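Local coordinates for glycoside hydrolase family 81 (PDB 6FOP), which probably hydrolyses beta-1,3-glucans such as laminarin, as a family 81 glycoside hydrolase of the Clostridium thermocellum cellulosome, at residues Leu327-Asp332 with Arg367-Phe371; Met372-Leu376 with Ala426-Ile430. All coordinates share one frame; numbering follows the deposited sequence. Where two conformers were deposited one is given.

Contact 1 (Leu327-Asp332 with Arg367-Phe371); sequences LALQAD and RFISF
R367 lays its guanidinium flat over the carbonyl oxygen of A328, with CZ 3.0 Å from that O. The oxygen stands above the centre of the group and not at an N-H, so the contact is a face-on electrostatic one and not a hydrogen bond. The edge of the same group serves two other partners. In the conformer described, NH2 makes a long salt bridge (3.6 Å) to OD1 of D332, whose carboxylate is turned almost perpendicular (89°) to the guanidinium; D332 has a second conformer, so this link is probably intermittent. NH1 reaches weakly to a water that donates to L329 O. A bend at chi3 (52°) turns the guanidinium so that its face meets A328 O.

Next to the arginine, F368 packs its ring against three residues. CZ touches CD2 of L327 at 3.7 Å, CE1 lies beside A328, and the CB of A331 meets the ring near its plane, 4.0 Å from CD1. F371, with CG anti to its own nitrogen (chi1 -168°), offers a ring face to A331 and D332. D332 CA sits over that face in a CH-pi contact, 3.8 Å from the centroid, and the carbonyl oxygen of A331 lies above the same face toward the rim.

In the second shell, H345 of helix 339-359 hydrogen-bonds A331 O through NE2 and meets the F371 ring at about a right angle, while L349 of that helix touches both phenylalanines. The C-terminal end of helix 317-329 would be expected to carry a partial negative charge, which the guanidinium lying over A328 O probably helps to offset.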
loop_
_atom_site.group_PDB
_atom_site.type_symbol
_atom_site.label_atom_id
_atom_site.label_comp_id
_atom_site.label_asym_id
_atom_site.label_seq_id
_atom_site.Cartn_x
_atom_site.Cartn_y
_atom_site.Cartn_z
ATOM N N LEU A 327 -19.974 -1.604 26.778
ATOM C CA LEU A 327 -19.739 -2.154 25.457
ATOM C C LEU A 327 -20.344 -3.541 25.305
ATOM O O LEU A 327 -20.867 -3.876 24.236
ATOM C CB LEU A 327 -18.238 -2.167 25.153
ATOM C CG LEU A 327 -17.859 -2.729 23.786
ATOM C CD1 LEU A 327 -18.431 -1.918 22.633
ATOM C CD2 LEU A 327 -16.363 -2.829 23.702
ATOM N N ALA A 328 -20.251 -4.367 26.346
ATOM C CA ALA A 328 -20.791 -5.720 26.268
ATOM C C ALA A 328 -22.285 -5.729 25.967
ATOM O O ALA A 328 -22.767 -6.623 25.265
ATOM C CB ALA A 328 -20.467 -6.510 27.523
ATOM N N LEU A 329 -23.017 -4.737 26.468
ATOM C CA LEU A 329 -24.448 -4.629 26.124
ATOM C C LEU A 329 -24.697 -4.445 24.630
ATOM O O LEU A 329 -25.784 -4.807 24.139
ATOM C CB LEU A 329 -25.117 -3.487 26.879
ATOM C CG LEU A 329 -25.231 -3.684 28.383
ATOM C CD1 LEU A 329 -25.784 -2.406 28.987
ATOM C CD2 LEU A 329 -26.081 -4.891 28.772
ATOM N N GLN A 330 -23.701 -3.880 23.933
ATOM C CA GLN A 330 -23.746 -3.638 22.495
ATOM C C GLN A 330 -22.914 -4.617 21.686
ATOM O O GLN A 330 -22.658 -4.375 20.514
ATOM C CB GLN A 330 -23.276 -2.209 22.211
ATOM C CG GLN A 330 -23.938 -1.127 23.051
ATOM C CD GLN A 330 -25.449 -1.182 23.057
ATOM O OE1 GLN A 330 -26.086 -0.894 24.081
ATOM N NE2 GLN A 330 -26.040 -1.533 21.918
ATOM N N ALA A 331 -22.501 -5.731 22.282
ATOM C CA ALA A 331 -21.587 -6.671 21.610
ATOM C C ALA A 331 -22.143 -7.241 20.320
ATOM O O ALA A 331 -21.363 -7.554 19.409
ATOM C CB ALA A 331 -21.214 -7.828 22.540
ATOM N N ASP A 332 -23.460 -7.376 20.237
ATOM C CA ASP A 332 -24.103 -7.939 19.063
ATOM C C ASP A 332 -24.773 -6.878 18.176
ATOM O O ASP A 332 -25.662 -7.211 17.381
ATOM C CB ASP A 332 -25.104 -9.008 19.510
ATOM C CG ASP A 332 -26.208 -8.454 20.396
ATOM O OD1 ASP A 332 -26.098 -7.287 20.879
ATOM O OD2 ASP A 332 -27.184 -9.205 20.600
ATOM N N ARG A 367 -19.106 -12.611 26.013
ATOM C CA ARG A 367 -19.997 -11.978 25.041
ATOM C C ARG A 367 -19.211 -11.554 23.778
ATOM O O ARG A 367 -19.657 -11.741 22.660
ATOM C CB ARG A 367 -20.718 -10.779 25.647
ATOM C CG ARG A 367 -21.846 -11.217 26.564
ATOM C CD ARG A 367 -22.974 -10.206 26.664
ATOM N NE ARG A 367 -23.502 -9.761 25.366
ATOM C CZ ARG A 367 -24.594 -8.998 25.216
ATOM N NH1 ARG A 367 -25.321 -8.594 26.275
ATOM N NH2 ARG A 367 -24.961 -8.626 23.999
ATOM N N PHE A 368 -18.023 -11.006 23.997
ATOM C CA PHE A 368 -17.207 -10.537 22.881
ATOM C C PHE A 368 -16.747 -11.714 22.025
ATOM O O PHE A 368 -16.938 -11.703 20.808
ATOM C CB PHE A 368 -15.983 -9.754 23.390
ATOM C CG PHE A 368 -16.298 -8.465 24.127
ATOM C CD1 PHE A 368 -17.418 -7.722 23.846
ATOM C CD2 PHE A 368 -15.420 -7.981 25.091
ATOM C CE1 PHE A 368 -17.678 -6.541 24.516
ATOM C CE2 PHE A 368 -15.684 -6.789 25.744
ATOM C CZ PHE A 368 -16.822 -6.096 25.466
ATOM N N ILE A 369 -16.123 -12.717 22.644
ATOM C CA ILE A 369 -15.610 -13.917 21.926
ATOM C C ILE A 369 -16.719 -14.638 21.213
ATOM O O ILE A 369 -16.566 -15.083 20.075
ATOM C CB ILE A 369 -14.879 -14.926 22.846
ATOM C CG1 ILE A 369 -13.568 -14.314 23.301
ATOM C CG2 ILE A 369 -14.594 -16.250 22.124
ATOM C CD1 ILE A 369 -12.763 -15.134 24.286
ATOM N N SER A 370 -17.864 -14.804 21.883
ATOM C CA SER A 370 -19.002 -15.510 21.291
ATOM C C SER A 370 -19.461 -14.834 20.007
ATOM O O SER A 370 -19.721 -15.489 18.998
ATOM C CB SER A 370 -20.176 -15.584 22.270
ATOM O OG SER A 370 -21.313 -16.187 21.677
ATOM N N PHE A 371 -19.597 -13.506 20.055
ATOM C CA PHE A 371 -20.027 -12.769 18.868
ATOM C C PHE A 371 -18.963 -12.795 17.767
ATOM O O PHE A 371 -19.297 -12.964 16.598
ATOM C CB PHE A 371 -20.467 -11.325 19.174
ATOM C CG PHE A 371 -21.179 -10.687 18.009
ATOM C CD1 PHE A 371 -22.500 -11.002 17.760
ATOM C CD2 PHE A 371 -20.514 -9.868 17.112
ATOM C CE1 PHE A 371 -23.186 -10.467 16.690
ATOM C CE2 PHE A 371 -21.208 -9.308 16.040
ATOM C CZ PHE A 371 -22.530 -9.610 15.828
HETATM O O HOH W 1 -27.787 -6.364 25.374
#

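Contact 2 (Met372-Leu376 with Ala426-Ile430); sequences MKSSL and AAAQI
M372 CG (chi1 -70°) and I430 CG1 both lie anti to their carbonyl carbons, which sends the methionine thioether and the CG1-CD1 arm of the isoleucine into the interface between helices 362-379 and 416-433. This is helix-on-helix packing within the C-terminal domain, whose six-hairpin clan is consistent with an (alpha/alpha)6 barrel of packed helical hairpins. The axes of the two short segments approach to 10.4 Å at a steep angle of 127°, closer to antiparallel than to parallel.

The meeting point is I430 CD1, which touches M372 CB and lies 3.7 Å from K373 CG and 3.8 Å from L376 CD1. The leucine and isoleucine lie alongside one another pointing opposite ways, and L376 CD1 continues to the CB of A426. The small alanines let the larger chains approach the backbone of 426-430: L376 CD1 comes within 3.8 Å of A427 N.

K373 lays its extended aliphatic chain obliquely across I430, CE resting 3.8 Å from CG2, while its ammonium forms a salt bridge with D434. W437 touches K373, L376 and I430. At the other end, the bend of M372 at chi3 (72°) brings CE to 3.7 Å from A426 O.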
loop_
_atom_site.group_PDB
_atom_site.type_symbol
_atom_site.label_atom_id
_atom_site.label_comp_id
_atom_site.label_asym_id
_atom_site.label_seq_id
_atom_site.Cartn_x
_atom_site.Cartn_y
_atom_site.Cartn_z
ATOM N N MET A 372 -17.698 -12.662 18.156
ATOM C CA MET A 372 -16.628 -12.723 17.180
ATOM C C MET A 372 -16.634 -14.075 16.461
ATOM O O MET A 372 -16.600 -14.151 15.232
ATOM C CB MET A 372 -15.270 -12.489 17.848
ATOM C CG MET A 372 -15.098 -11.058 18.317
ATOM S SD MET A 372 -13.778 -10.840 19.545
ATOM C CE MET A 372 -12.317 -11.062 18.510
ATOM N N LYS A 373 -16.686 -15.160 17.234
ATOM C CA LYS A 373 -16.694 -16.485 16.640
ATOM C C LYS A 373 -17.957 -16.722 15.834
ATOM O O LYS A 373 -17.881 -17.171 14.682
ATOM C CB LYS A 373 -16.537 -17.567 17.704
ATOM C CG LYS A 373 -15.140 -17.715 18.291
ATOM C CD LYS A 373 -15.091 -18.890 19.275
ATOM C CE LYS A 373 -13.690 -19.273 19.692
ATOM N NZ LYS A 373 -13.720 -20.469 20.587
ATOM N N SER A 374 -19.140 -16.502 16.407
ATOM C CA SER A 374 -20.366 -16.863 15.697
ATOM C C SER A 374 -20.483 -16.054 14.395
ATOM O O SER A 374 -20.907 -16.582 13.360
ATOM C CB SER A 374 -21.602 -16.700 16.579
ATOM O OG SER A 374 -21.807 -15.345 16.969
ATOM N N SER A 375 -20.100 -14.782 14.443
ATOM C CA SER A 375 -20.231 -13.980 13.240
ATOM C C SER A 375 -19.196 -14.373 12.181
ATOM O O SER A 375 -19.559 -14.448 11.019
ATOM C CB SER A 375 -20.217 -12.492 13.539
ATOM O OG SER A 375 -18.951 -12.089 13.986
ATOM N N LEU A 376 -17.947 -14.638 12.579
ATOM C CA LEU A 376 -16.948 -15.109 11.624
ATOM C C LEU A 376 -17.354 -16.453 11.027
ATOM O O LEU A 376 -17.220 -16.672 9.827
ATOM C CB LEU A 376 -15.547 -15.168 12.229
ATOM C CG LEU A 376 -14.907 -13.808 12.455
ATOM C CD1 LEU A 376 -13.591 -14.005 13.160
ATOM C CD2 LEU A 376 -14.741 -13.002 11.160
ATOM N N ALA A 426 -9.935 -9.832 14.040
ATOM C CA ALA A 426 -10.767 -10.643 14.919
ATOM C C ALA A 426 -10.335 -12.092 14.875
ATOM O O ALA A 426 -10.251 -12.752 15.913
ATOM C CB ALA A 426 -12.225 -10.497 14.556
ATOM N N ALA A 427 -10.064 -12.614 13.689
ATOM C CA ALA A 427 -9.619 -14.004 13.563
ATOM C C ALA A 427 -8.309 -14.240 14.288
ATOM O O ALA A 427 -8.124 -15.274 14.917
ATOM C CB ALA A 427 -9.476 -14.376 12.113
ATOM N N ALA A 428 -7.381 -13.299 14.165
ATOM C CA ALA A 428 -6.103 -13.388 14.865
ATOM C C ALA A 428 -6.265 -13.386 16.379
ATOM O O ALA A 428 -5.575 -14.166 17.084
ATOM C CB ALA A 428 -5.173 -12.280 14.414
ATOM N N GLN A 429 -7.122 -12.497 16.895
ATOM C CA GLN A 429 -7.355 -12.498 18.341
ATOM C C GLN A 429 -7.949 -13.838 18.799
ATOM O O GLN A 429 -7.576 -14.340 19.874
ATOM C CB GLN A 429 -8.245 -11.339 18.740
ATOM C CG GLN A 429 -7.651 -9.943 18.564
ATOM C CD GLN A 429 -6.403 -9.689 19.382
ATOM O OE1 GLN A 429 -6.100 -10.421 20.322
ATOM N NE2 GLN A 429 -5.655 -8.652 19.034
ATOM N N ILE A 430 -8.853 -14.424 18.009
ATOM C CA ILE A 430 -9.340 -15.758 18.335
ATOM C C ILE A 430 -8.193 -16.770 18.293
ATOM O O ILE A 430 -8.052 -17.596 19.215
ATOM C CB ILE A 430 -10.510 -16.192 17.452
ATOM C CG1 ILE A 430 -11.700 -15.276 17.656
ATOM C CG2 ILE A 430 -10.889 -17.638 17.721
ATOM C CD1 ILE A 430 -12.737 -15.394 16.596
#

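In the fold
From the N terminus, helix 317-329 is followed by 330-332, and the chain then passes through helix 339-359 before returning in helix 362-379. Contact 1 closes this largely helical excursion of 34 residues. The next residues of helix 362-379 open contact 2, whose longer loop of 49 residues includes strands 390-394 and 399-403 and returns in helix 416-433. The two loops therefore follow in series, neither nesting nor crossing, with centres about 12 Å apart. Helix 362-379 is their shared element, joining helix 317-329 through its earlier turns to helix 416-433 through later ones, and side chains from both contacts touch helix 339-359.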